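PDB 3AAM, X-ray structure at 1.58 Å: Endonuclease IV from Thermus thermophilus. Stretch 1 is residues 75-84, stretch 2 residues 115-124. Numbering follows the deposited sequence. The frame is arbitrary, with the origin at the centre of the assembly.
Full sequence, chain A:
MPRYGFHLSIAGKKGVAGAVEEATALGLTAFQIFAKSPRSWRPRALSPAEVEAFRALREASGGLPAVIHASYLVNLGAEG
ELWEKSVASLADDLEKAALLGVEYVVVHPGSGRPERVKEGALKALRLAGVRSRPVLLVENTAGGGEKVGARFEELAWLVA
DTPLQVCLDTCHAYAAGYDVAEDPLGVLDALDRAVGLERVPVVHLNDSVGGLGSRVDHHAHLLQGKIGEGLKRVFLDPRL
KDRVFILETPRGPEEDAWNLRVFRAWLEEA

Stretch 1 (75-84) NLGAEGELWE
Stretch 2 115-124: ERVKEGALKA

A helix can accept a loop tightly against its side where a glycine clears the way and a long cationic side chain reaches back to donate to a loop carbonyl and cover an aromatic ring; residues 75-84 and 115-124 of this endonuclease IV are a worked example, burying 503 Å² between them. Stretch 2 is helical throughout, with backbone bonds from Glu119 N to Glu115 O (3.0 Å) through Ala124 N to Gly120 O (3.0 Å). Stretch 1 opens with a type I turn from Asn75 to Ala78 (Ala78 N to Asn75 O, 3.2 Å), where Asn75 OD1 accepts from Gly77 N at 3.0 Å, and is helical by Leu82.

Along the helix, Arg116 (chi1 t, chi2 p, chi3 t) contributes most. Its NE donates to Ala78 O at 2.9 Å and 167°, while NH2 adds a weak bond to the same oxygen at 3.4 Å. The guanidinium lies flat on Trp83 (chi1 t, chi2 72°), planes 10° apart, with CZ 3.4 Å from the centroid of the five-membered ring, so the cation meets the pi cloud while its edge stays free to donate. NH1 bridges to Glu119 OE1 at 3.0 Å, within the helix.

Val117 (chi1 t) marks the closest CA approach: its CA is 4.6 Å from Gly77 CA, and its CG2 lies 3.7 Å from that same Gly77 CA. Val117 CA also approaches Leu76 O at 3.4 Å in a CA-H...O contact.

Glu119, extended with chi1 and chi2 both t, brings CG within 3.5 Å of Trp83 CZ2. At Gly120 the bare backbone matters: CA lies 3.4 Å from Trp83 CZ2, and a CB would clash with Trp83 NE1. That indole nitrogen donates weakly to Leu76 O at 3.0 Å. Ala121 CB then meets Leu76 CD1 (chi1 m, chi2 t) at 4.3 Å, an apolar contact.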

ATOM      1  N   ASN A  75      10.525 -10.787  -0.710  1.00  9.32           N
ATOM      2  CA  ASN A  75      11.456 -10.269  -1.706  1.00  8.40           C
ATOM      3  C   ASN A  75      11.307 -11.087  -2.984  1.00  7.80           C
ATOM      4  O   ASN A  75      11.958 -12.118  -3.162  1.00  8.18           O
ATOM      5  CB  ASN A  75      12.903 -10.339  -1.214  1.00  9.98           C
ATOM      6  CG  ASN A  75      13.881  -9.759  -2.225  1.00 11.91           C
ATOM      7  OD1 ASN A  75      13.478  -9.265  -3.280  1.00 10.93           O
ATOM      8  ND2 ASN A  75      15.168  -9.815  -1.907  1.00 17.09           N
ATOM      9  N   LEU A  76      10.442 -10.615  -3.872  1.00  7.36           N
ATOM     10  CA  LEU A  76      10.181 -11.300  -5.128  1.00  8.48           C
ATOM     11  C   LEU A  76      11.357 -11.255  -6.098  1.00  7.84           C
ATOM     12  O   LEU A  76      11.307 -11.880  -7.155  1.00  8.85           O
ATOM     13  CB  LEU A  76       8.943 -10.698  -5.795  1.00  8.73           C
ATOM     14  CG  LEU A  76       7.666 -10.719  -4.947  1.00 10.02           C
ATOM     15  CD1 LEU A  76       6.588  -9.915  -5.662  1.00 11.53           C
ATOM     16  CD2 LEU A  76       7.210 -12.155  -4.700  1.00 10.39           C
ATOM     17  N   GLY A  77      12.412 -10.531  -5.734  1.00  8.93           N
ATOM     18  CA  GLY A  77      13.577 -10.449  -6.599  1.00  8.59           C
ATOM     19  C   GLY A  77      14.705 -11.372  -6.170  1.00  7.85           C
ATOM     20  O   GLY A  77      15.729 -11.468  -6.847  1.00 10.42           O
ATOM     21  N   ALA A  78      14.518 -12.068  -5.054  1.00  8.18           N
ATOM     22  CA  ALA A  78      15.543 -12.968  -4.539  1.00  8.86           C
ATOM     23  C   ALA A  78      15.869 -14.098  -5.501  1.00 10.36           C
ATOM     24  O   ALA A  78      14.980 -14.678  -6.120  1.00 10.26           O
ATOM     25  CB  ALA A  78      15.104 -13.549  -3.197  1.00  9.48           C
ATOM     26  N   GLU A  79      17.157 -14.402  -5.624  1.00 11.61           N
ATOM     27  CA  GLU A  79      17.606 -15.488  -6.484  1.00 12.93           C
ATOM     28  C   GLU A  79      17.596 -16.793  -5.689  1.00 12.82           C
ATOM     29  O   GLU A  79      17.340 -17.861  -6.244  1.00 14.08           O
ATOM     30  CB  GLU A  79      19.020 -15.212  -7.006  1.00 15.40           C
ATOM     31  CG  GLU A  79      19.081 -14.184  -8.132  1.00 17.75           C
ATOM     32  CD  GLU A  79      18.307 -14.622  -9.367  1.00 20.19           C
ATOM     33  OE1 GLU A  79      18.551 -15.746  -9.854  1.00 23.35           O
ATOM     34  OE2 GLU A  79      17.459 -13.845  -9.855  1.00 24.15           O
ATOM     35  N   GLY A  80      17.865 -16.690  -4.390  1.00 12.98           N
ATOM     36  CA  GLY A  80      17.889 -17.860  -3.530  1.00 12.24           C
ATOM     37  C   GLY A  80      16.508 -18.353  -3.141  1.00 12.28           C
ATOM     38  O   GLY A  80      15.498 -17.853  -3.637  1.00 11.92           O
ATOM     39  N   GLU A  81      16.473 -19.330  -2.239  1.00 11.18           N
ATOM     40  CA  GLU A  81      15.223 -19.927  -1.786  1.00  9.76           C
ATOM     41  C   GLU A  81      14.322 -18.941  -1.046  1.00 10.15           C
ATOM     42  O   GLU A  81      13.168 -19.246  -0.742  1.00  9.97           O
ATOM     43  CB  GLU A  81      15.529 -21.152  -0.919  1.00  9.38           C
ATOM     44  CG  GLU A  81      14.327 -22.025  -0.617  1.00 10.49           C
ATOM     45  CD  GLU A  81      13.795 -21.799   0.776  1.00 11.09           C
ATOM     46  OE1 GLU A  81      14.440 -21.050   1.540  1.00 11.79           O
ATOM     47  OE2 GLU A  81      12.740 -22.376   1.111  1.00 13.85           O
ATOM     48  N   LEU A  82      14.854 -17.762  -0.746  1.00 10.93           N
ATOM     49  CA  LEU A  82      14.066 -16.721  -0.099  1.00 10.55           C
ATOM     50  C   LEU A  82      12.928 -16.385  -1.067  1.00 10.61           C
ATOM     51  O   LEU A  82      11.864 -15.915  -0.664  1.00 11.44           O
ATOM     52  CB  LEU A  82      14.930 -15.474   0.145  1.00 12.39           C
ATOM     53  CG  LEU A  82      14.193 -14.174   0.488  1.00 11.85           C
ATOM     54  CD1 LEU A  82      13.421 -14.337   1.781  1.00 12.44           C
ATOM     55  CD2 LEU A  82      15.198 -13.035   0.612  1.00 15.25           C
ATOM     56  N   TRP A  83      13.158 -16.643  -2.352  1.00  9.54           N
ATOM     57  CA  TRP A  83      12.158 -16.371  -3.374  1.00  9.38           C
ATOM     58  C   TRP A  83      10.928 -17.241  -3.137  1.00  8.85           C
ATOM     59  O   TRP A  83       9.807 -16.741  -3.096  1.00  9.02           O
ATOM     60  CB  TRP A  83      12.726 -16.656  -4.766  1.00  8.83           C
ATOM     61  CG  TRP A  83      11.865 -16.162  -5.888  1.00  9.12           C
ATOM     62  CD1 TRP A  83      11.662 -14.859  -6.257  1.00  9.94           C
ATOM     63  CD2 TRP A  83      11.102 -16.960  -6.801  1.00  8.71           C
ATOM     64  NE1 TRP A  83      10.824 -14.800  -7.343  1.00  9.91           N
ATOM     65  CE2 TRP A  83      10.464 -16.074  -7.700  1.00  9.11           C
ATOM     66  CE3 TRP A  83      10.895 -18.340  -6.949  1.00  8.80           C
ATOM     67  CZ2 TRP A  83       9.634 -16.522  -8.732  1.00  8.01           C
ATOM     68  CZ3 TRP A  83      10.067 -18.787  -7.978  1.00  9.15           C
ATOM     69  CH2 TRP A  83       9.447 -17.876  -8.856  1.00 10.13           C
ATOM     70  N   GLU A  84      11.144 -18.544  -2.978  1.00  8.37           N
ATOM     71  CA  GLU A  84      10.042 -19.468  -2.738  1.00  8.56           C
ATOM     72  C   GLU A  84       9.273 -19.078  -1.477  1.00  7.98           C
ATOM     73  O   GLU A  84       8.041 -19.103  -1.453  1.00 10.00           O
ATOM     74  CB  GLU A  84      10.566 -20.903  -2.601  1.00  7.39           C
ATOM     75  CG  GLU A  84      10.795 -21.635  -3.925  1.00  8.72           C
ATOM     76  CD  GLU A  84      12.099 -21.273  -4.611  1.00 11.16           C
ATOM     77  OE1 GLU A  84      12.351 -21.815  -5.705  1.00 11.01           O
ATOM     78  OE2 GLU A  84      12.877 -20.463  -4.068  1.00 10.99           O
ATOM     79  N   GLU A 115      12.849  -8.908 -13.995  1.00 12.18           N
ATOM     80  CA  GLU A 115      12.205 -10.091 -14.559  1.00 12.85           C
ATOM     81  C   GLU A 115      11.879 -11.129 -13.486  1.00 12.45           C
ATOM     82  O   GLU A 115      10.872 -11.831 -13.574  1.00 12.62           O
ATOM     83  CB  GLU A 115      13.093 -10.729 -15.637  1.00 13.18           C
ATOM     84  CG  GLU A 115      13.317  -9.854 -16.859  1.00 16.27           C
ATOM     85  CD  GLU A 115      14.521  -8.937 -16.736  1.00 17.66           C
ATOM     86  OE1 GLU A 115      14.991  -8.696 -15.603  1.00 17.16           O
ATOM     87  OE2 GLU A 115      14.993  -8.445 -17.782  1.00 19.44           O
ATOM     88  N   ARG A 116      12.736 -11.226 -12.473  1.00 12.24           N
ATOM     89  CA  ARG A 116      12.527 -12.173 -11.383  1.00 11.65           C
ATOM     90  C   ARG A 116      11.330 -11.730 -10.539  1.00 10.24           C
ATOM     91  O   ARG A 116      10.551 -12.557 -10.065  1.00 10.82           O
ATOM     92  CB  ARG A 116      13.791 -12.249 -10.520  1.00 11.97           C
ATOM     93  CG  ARG A 116      13.722 -13.200  -9.334  1.00 12.19           C
ATOM     94  CD  ARG A 116      13.499 -14.646  -9.752  1.00 10.71           C
ATOM     95  NE  ARG A 116      13.942 -15.562  -8.703  1.00  9.93           N
ATOM     96  CZ  ARG A 116      13.789 -16.882  -8.741  1.00  9.25           C
ATOM     97  NH1 ARG A 116      13.195 -17.462  -9.778  1.00 10.54           N
ATOM     98  NH2 ARG A 116      14.240 -17.623  -7.740  1.00 11.88           N
ATOM     99  N   VAL A 117      11.188 -10.421 -10.362  1.00 10.16           N
ATOM    100  CA  VAL A 117      10.082  -9.871  -9.588  1.00 10.16           C
ATOM    101  C   VAL A 117       8.755 -10.173 -10.282  1.00  9.46           C
ATOM    102  O   VAL A 117       7.801 -10.621  -9.645  1.00 10.13           O
ATOM    103  CB  VAL A 117      10.239  -8.342  -9.403  1.00 10.51           C
ATOM    104  CG1 VAL A 117       8.991  -7.759  -8.773  1.00  8.63           C
ATOM    105  CG2 VAL A 117      11.443  -8.049  -8.522  1.00 11.30           C
ATOM    106  N   LYS A 118       8.698  -9.936 -11.591  1.00 10.38           N
ATOM    107  CA  LYS A 118       7.477 -10.198 -12.344  1.00 10.34           C
ATOM    108  C   LYS A 118       7.151 -11.685 -12.232  1.00 10.42           C
ATOM    109  O   LYS A 118       6.002 -12.060 -11.999  1.00 11.53           O
ATOM    110  CB  LYS A 118       7.652  -9.790 -13.811  1.00 10.46           C
ATOM    111  CG  LYS A 118       6.362  -9.816 -14.617  1.00  9.26           C
ATOM    112  CD  LYS A 118       6.535  -9.095 -15.944  1.00 11.71           C
ATOM    113  CE  LYS A 118       5.196  -8.786 -16.598  1.00 12.05           C
ATOM    114  NZ  LYS A 118       5.369  -7.960 -17.826  1.00 12.84           N
ATOM    115  N   GLU A 119       8.167 -12.533 -12.385  1.00 11.07           N
ATOM    116  CA  GLU A 119       7.964 -13.972 -12.275  1.00 10.75           C
ATOM    117  C   GLU A 119       7.366 -14.305 -10.906  1.00 12.28           C
ATOM    118  O   GLU A 119       6.417 -15.086 -10.804  1.00 12.35           O
ATOM    119  CB  GLU A 119       9.292 -14.722 -12.460  1.00 11.45           C
ATOM    120  CG  GLU A 119       9.181 -16.212 -12.160  1.00 14.51           C
ATOM    121  CD  GLU A 119      10.502 -16.943 -12.249  1.00 14.37           C
ATOM    122  OE1 GLU A 119      11.551 -16.314 -11.990  1.00 15.71           O
ATOM    123  OE2 GLU A 119      10.487 -18.158 -12.562  1.00 16.86           O
ATOM    124  N   GLY A 120       7.919 -13.700  -9.859  1.00 12.07           N
ATOM    125  CA  GLY A 120       7.422 -13.940  -8.514  1.00 12.17           C
ATOM    126  C   GLY A 120       5.988 -13.481  -8.301  1.00 11.67           C
ATOM    127  O   GLY A 120       5.177 -14.209  -7.727  1.00 10.49           O
ATOM    128  N   ALA A 121       5.672 -12.270  -8.751  1.00 10.10           N
ATOM    129  CA  ALA A 121       4.321 -11.741  -8.601  1.00 10.98           C
ATOM    130  C   ALA A 121       3.306 -12.648  -9.288  1.00 10.40           C
ATOM    131  O   ALA A 121       2.264 -12.971  -8.718  1.00  9.62           O
ATOM    132  CB  ALA A 121       4.242 -10.335  -9.183  1.00 11.82           C
ATOM    133  N   LEU A 122       3.612 -13.058 -10.514  1.00 10.13           N
ATOM    134  CA  LEU A 122       2.706 -13.926 -11.258  1.00 11.32           C
ATOM    135  C   LEU A 122       2.542 -15.296 -10.609  1.00 10.44           C
ATOM    136  O   LEU A 122       1.447 -15.851 -10.598  1.00 11.22           O
ATOM    137  CB  LEU A 122       3.193 -14.079 -12.701  1.00 13.30           C
ATOM    138  CG  LEU A 122       3.026 -12.819 -13.555  1.00 13.47           C
ATOM    139  CD1 LEU A 122       3.672 -13.016 -14.916  1.00 15.66           C
ATOM    140  CD2 LEU A 122       1.543 -12.504 -13.699  1.00 16.34           C
ATOM    141  N   LYS A 123       3.628 -15.843 -10.065  1.00 10.76           N
ATOM    142  CA  LYS A 123       3.565 -17.148  -9.418  1.00 10.94           C
ATOM    143  C   LYS A 123       2.677 -17.098  -8.175  1.00 10.10           C
ATOM    144  O   LYS A 123       1.925 -18.032  -7.907  1.00 10.84           O
ATOM    145  CB  LYS A 123       4.974 -17.622  -9.038  1.00 11.17           C
ATOM    146  CG  LYS A 123       5.025 -19.045  -8.482  1.00 13.22           C
ATOM    147  CD  LYS A 123       4.498 -20.054  -9.490  1.00 16.90           C
ATOM    148  CE  LYS A 123       4.536 -21.469  -8.933  1.00 19.95           C
ATOM    149  NZ  LYS A 123       4.019 -22.464  -9.916  1.00 21.13           N
ATOM    150  N   ALA A 124       2.767 -16.008  -7.420  1.00  9.11           N
ATOM    151  CA  ALA A 124       1.957 -15.853  -6.216  1.00  9.96           C
ATOM    152  C   ALA A 124       0.475 -15.823  -6.580  1.00 10.07           C
ATOM    153  O   ALA A 124      -0.351 -16.447  -5.912  1.00  9.89           O
ATOM    154  CB  ALA A 124       2.346 -14.573  -5.478  1.00 10.47           C
TER